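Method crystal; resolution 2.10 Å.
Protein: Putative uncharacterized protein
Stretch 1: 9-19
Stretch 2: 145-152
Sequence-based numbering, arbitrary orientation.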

ATOM      1  N   THR C   9     -42.687 -12.896   3.659  1.00 49.21           N
ATOM      2  CA  THR C   9     -44.124 -12.653   3.810  1.00 47.74           C
ATOM      3  C   THR C   9     -44.399 -11.182   4.116  1.00 45.45           C
ATOM      4  O   THR C   9     -45.544 -10.733   4.075  1.00 44.51           O
ATOM      5  CB  THR C   9     -44.724 -13.501   4.941  1.00 46.95           C
ATOM      6  OG1 THR C   9     -44.028 -13.224   6.162  1.00 47.20           O
ATOM      7  CG2 THR C   9     -44.606 -14.978   4.616  1.00 47.11           C
ATOM      8  N   LEU C  10     -43.338 -10.446   4.427  1.00 43.84           N
ATOM      9  CA  LEU C  10     -43.449  -9.025   4.722  1.00 42.39           C
ATOM     10  C   LEU C  10     -43.523  -8.213   3.436  1.00 40.15           C
ATOM     11  O   LEU C  10     -44.059  -7.109   3.424  1.00 38.12           O
ATOM     12  CB  LEU C  10     -42.249  -8.560   5.553  1.00 41.67           C
ATOM     13  CG  LEU C  10     -42.233  -8.999   7.015  1.00 42.09           C
ATOM     14  CD1 LEU C  10     -41.039  -8.389   7.736  1.00 40.84           C
ATOM     15  CD2 LEU C  10     -43.531  -8.556   7.674  1.00 41.69           C
ATOM     16  N   ALA C  11     -42.984  -8.769   2.356  1.00 39.42           N
ATOM     17  CA  ALA C  11     -42.987  -8.089   1.065  1.00 40.07           C
ATOM     18  C   ALA C  11     -43.026  -9.121  -0.055  1.00 41.96           C
ATOM     19  O   ALA C  11     -42.115  -9.195  -0.884  1.00 43.46           O
ATOM     20  CB  ALA C  11     -41.743  -7.215   0.937  1.00 39.54           C
ATOM     21  N   PRO C  12     -44.098  -9.925  -0.099  1.00 42.04           N
ATOM     22  CA  PRO C  12     -44.304 -10.978  -1.096  1.00 41.05           C
ATOM     23  C   PRO C  12     -43.865 -10.613  -2.511  1.00 40.26           C
ATOM     24  O   PRO C  12     -43.009 -11.280  -3.101  1.00 41.41           O
ATOM     25  CB  PRO C  12     -45.801 -11.240  -1.005  1.00 41.46           C
ATOM     26  CG  PRO C  12     -46.077 -11.005   0.438  1.00 43.60           C
ATOM     27  CD  PRO C  12     -45.307  -9.743   0.724  1.00 42.12           C
ATOM     28  N   ALA C  13     -44.444  -9.549  -3.051  1.00 36.87           N
ATOM     29  CA  ALA C  13     -44.123  -9.124  -4.404  1.00 36.46           C
ATOM     30  C   ALA C  13     -42.647  -8.783  -4.595  1.00 36.85           C
ATOM     31  O   ALA C  13     -42.069  -9.067  -5.642  1.00 37.39           O
ATOM     32  CB  ALA C  13     -44.981  -7.945  -4.788  1.00 34.44           C
ATOM     33  N   ALA C  14     -42.039  -8.168  -3.590  1.00 35.63           N
ATOM     34  CA  ALA C  14     -40.632  -7.798  -3.679  1.00 36.29           C
ATOM     35  C   ALA C  14     -39.744  -9.041  -3.597  1.00 35.45           C
ATOM     36  O   ALA C  14     -38.813  -9.192  -4.375  1.00 35.46           O
ATOM     37  CB  ALA C  14     -40.279  -6.828  -2.559  1.00 35.67           C
ATOM     38  N   ASP C  15     -40.042  -9.924  -2.650  1.00 35.51           N
ATOM     39  CA  ASP C  15     -39.274 -11.152  -2.451  1.00 36.77           C
ATOM     40  C   ASP C  15     -39.304 -11.999  -3.727  1.00 37.24           C
ATOM     41  O   ASP C  15     -38.292 -12.582  -4.131  1.00 36.59           O
ATOM     42  CB  ASP C  15     -39.855 -11.938  -1.271  1.00 37.66           C
ATOM     43  CG  ASP C  15     -38.784 -12.601  -0.426  1.00 39.32           C
ATOM     44  OD1 ASP C  15     -38.567 -13.820  -0.583  1.00 40.26           O
ATOM     45  OD2 ASP C  15     -38.146 -11.899   0.392  1.00 37.97           O
ATOM     46  N   THR C  16     -40.469 -12.055  -4.365  1.00 36.60           N
ATOM     47  CA  THR C  16     -40.618 -12.806  -5.602  1.00 34.99           C
ATOM     48  C   THR C  16     -39.789 -12.152  -6.716  1.00 34.41           C
ATOM     49  O   THR C  16     -39.065 -12.837  -7.445  1.00 32.70           O
ATOM     50  CB  THR C  16     -42.110 -12.888  -6.023  1.00 36.54           C
ATOM     51  OG1 THR C  16     -42.805 -13.765  -5.124  1.00 35.10           O
ATOM     52  CG2 THR C  16     -42.247 -13.404  -7.457  1.00 36.42           C
ATOM     53  N   GLU C  17     -39.870 -10.829  -6.838  1.00 31.49           N
ATOM     54  CA  GLU C  17     -39.111 -10.144  -7.876  1.00 31.37           C
ATOM     55  C   GLU C  17     -37.608 -10.428  -7.780  1.00 29.15           C
ATOM     56  O   GLU C  17     -36.956 -10.730  -8.769  1.00 26.03           O
ATOM     57  CB  GLU C  17     -39.329  -8.631  -7.800  1.00 34.20           C
ATOM     58  CG  GLU C  17     -38.655  -7.869  -8.944  1.00 38.89           C
ATOM     59  CD  GLU C  17     -38.967  -6.383  -8.947  1.00 41.04           C
ATOM     60  OE1 GLU C  17     -40.124  -6.011  -8.646  1.00 42.44           O
ATOM     61  OE2 GLU C  17     -38.058  -5.586  -9.270  1.00 43.33           O
ATOM     62  N   LEU C  18     -37.069 -10.324  -6.571  1.00 27.51           N
ATOM     63  CA  LEU C  18     -35.647 -10.529  -6.346  1.00 26.94           C
ATOM     64  C   LEU C  18     -35.144 -11.968  -6.344  1.00 26.42           C
ATOM     65  O   LEU C  18     -34.079 -12.249  -6.893  1.00 26.71           O
ATOM     66  CB  LEU C  18     -35.228  -9.865  -5.026  1.00 24.33           C
ATOM     67  CG  LEU C  18     -35.379  -8.341  -4.911  1.00 24.36           C
ATOM     68  CD1 LEU C  18     -34.884  -7.890  -3.539  1.00 20.87           C
ATOM     69  CD2 LEU C  18     -34.604  -7.646  -6.025  1.00 21.61           C
ATOM     70  N   PHE C  19     -35.909 -12.878  -5.754  1.00 26.98           N
ATOM     71  CA  PHE C  19     -35.449 -14.252  -5.628  1.00 28.26           C
ATOM     72  C   PHE C  19     -36.093 -15.388  -6.415  1.00 30.44           C
ATOM     73  O   PHE C  19     -35.507 -16.469  -6.501  1.00 29.31           O
ATOM     74  CB  PHE C  19     -35.449 -14.617  -4.150  1.00 29.22           C
ATOM     75  CG  PHE C  19     -34.867 -13.551  -3.273  1.00 29.59           C
ATOM     76  CD1 PHE C  19     -33.525 -13.195  -3.388  1.00 28.91           C
ATOM     77  CD2 PHE C  19     -35.664 -12.887  -2.342  1.00 29.81           C
ATOM     78  CE1 PHE C  19     -32.981 -12.197  -2.586  1.00 29.36           C
ATOM     79  CE2 PHE C  19     -35.131 -11.886  -1.534  1.00 28.52           C
ATOM     80  CZ  PHE C  19     -33.781 -11.541  -1.659  1.00 29.65           C
ATOM     81  N   VAL C 145     -34.938   0.887  -3.393  1.00 29.66           N
ATOM     82  CA  VAL C 145     -35.716   0.165  -2.398  1.00 30.41           C
ATOM     83  C   VAL C 145     -37.044  -0.273  -3.018  1.00 30.13           C
ATOM     84  O   VAL C 145     -37.840   0.567  -3.444  1.00 29.55           O
ATOM     85  CB  VAL C 145     -36.017   1.058  -1.169  1.00 31.08           C
ATOM     86  CG1 VAL C 145     -36.864   0.288  -0.160  1.00 30.16           C
ATOM     87  CG2 VAL C 145     -34.713   1.529  -0.536  1.00 30.98           C
ATOM     88  N   LEU C 146     -37.264  -1.586  -3.076  1.00 29.58           N
ATOM     89  CA  LEU C 146     -38.501  -2.149  -3.616  1.00 30.86           C
ATOM     90  C   LEU C 146     -39.535  -2.210  -2.498  1.00 31.00           C
ATOM     91  O   LEU C 146     -40.701  -1.865  -2.695  1.00 32.60           O
ATOM     92  CB  LEU C 146     -38.289  -3.580  -4.128  1.00 33.82           C
ATOM     93  CG  LEU C 146     -37.456  -3.951  -5.354  1.00 35.04           C
ATOM     94  CD1 LEU C 146     -37.664  -5.434  -5.624  1.00 34.45           C
ATOM     95  CD2 LEU C 146     -37.882  -3.165  -6.566  1.00 36.19           C
ATOM     96  N   ALA C 147     -39.098  -2.673  -1.328  1.00 29.60           N
ATOM     97  CA  ALA C 147     -39.978  -2.791  -0.177  1.00 29.15           C
ATOM     98  C   ALA C 147     -39.260  -2.487   1.129  1.00 31.13           C
ATOM     99  O   ALA C 147     -38.045  -2.677   1.248  1.00 31.70           O
ATOM    100  CB  ALA C 147     -40.569  -4.174  -0.120  1.00 29.72           C
ATOM    101  N   SER C 148     -40.036  -2.022   2.103  1.00 30.13           N
ATOM    102  CA  SER C 148     -39.551  -1.666   3.428  1.00 32.38           C
ATOM    103  C   SER C 148     -40.597  -2.109   4.447  1.00 34.71           C
ATOM    104  O   SER C 148     -41.763  -1.704   4.368  1.00 35.08           O
ATOM    105  CB  SER C 148     -39.353  -0.153   3.532  1.00 30.43           C
ATOM    106  OG  SER C 148     -38.872   0.210   4.810  1.00 30.93           O
ATOM    107  N   ALA C 149     -40.181  -2.941   5.394  1.00 34.87           N
ATOM    108  CA  ALA C 149     -41.093  -3.437   6.407  1.00 37.65           C
ATOM    109  C   ALA C 149     -40.360  -3.883   7.657  1.00 39.33           C
ATOM    110  O   ALA C 149     -39.147  -4.092   7.642  1.00 37.51           O
ATOM    111  CB  ALA C 149     -41.921  -4.589   5.851  1.00 37.94           C
ATOM    112  N   SER C 150     -41.115  -4.033   8.737  1.00 41.83           N
ATOM    113  CA  SER C 150     -40.558  -4.449  10.016  1.00 43.48           C
ATOM    114  C   SER C 150     -41.107  -5.807  10.433  1.00 44.72           C
ATOM    115  O   SER C 150     -42.187  -6.213  10.004  1.00 44.30           O
ATOM    116  CB  SER C 150     -40.882  -3.399  11.082  1.00 44.54           C
ATOM    117  OG  SER C 150     -40.546  -3.859  12.379  1.00 48.16           O
ATOM    118  N   ASP C 151     -40.350  -6.520  11.257  1.00 46.88           N
ATOM    119  CA  ASP C 151     -40.793  -7.821  11.742  1.00 49.24           C
ATOM    120  C   ASP C 151     -41.019  -7.716  13.245  1.00 50.91           C
ATOM    121  O   ASP C 151     -41.456  -8.671  13.888  1.00 51.37           O
ATOM    122  CB  ASP C 151     -39.747  -8.898  11.452  1.00 48.62           C
ATOM    123  CG  ASP C 151     -38.427  -8.632  12.155  1.00 49.92           C
ATOM    124  OD1 ASP C 151     -37.549  -9.521  12.120  1.00 50.83           O
ATOM    125  OD2 ASP C 151     -38.266  -7.537  12.735  1.00 49.00           O
ATOM    126  N   GLY C 152     -40.713  -6.545  13.798  1.00 52.11           N
ATOM    127  CA  GLY C 152     -40.898  -6.328  15.221  1.00 53.63           C
ATOM    128  C   GLY C 152     -39.669  -5.833  15.962  1.00 54.13           C
ATOM    129  O   GLY C 152     -39.795  -5.160  16.985  1.00 55.02           O
TER

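This is a small, apolar packing contact, in which alanines and leucines of a helix and the residues just before it lie against a strand, with no hydrogen bond between the two stretches. The evidence for close packing is the axis separation: helix 12-19 and strand 145-150 approach to 7.8 Å, at 137° between their N-to-C directions, and 371 Å² is buried in total. The closest apolar contacts are between alanine CB atoms. A14 CB lies 3.6 Å from A147 CB and 4.1 Å from L146 CB, while CB of A11, the residue at the N-cap position, comes within 3.4 Å of A147 CB. The CA atoms of A14 and L146 are just 6.0 Å apart.

L146 has the largest covered area, 92 Å². Its m,t side chain reaches along the helix: L146 CD1 lies 3.8 Å from L18 CG, and L146 CD2 and CD1 lie 3.6 and 3.7 Å from E17 OE2; that carboxylate oxygen is hydrogen-bonded elsewhere in the structure.

At the other end, L10 CB meets A149 CB at 4.0 Å, and L10 CD1 extends to 3.3 Å from S150 O and 4.0 Å from D151 CB. From A147 to S150 the directions alternate: A147 and A149 point toward the helical stretch, S148 and S150 away. L146, with non-extended backbone angles (-86/-45), also points toward it. The closest contact of S150 is through its backbone O.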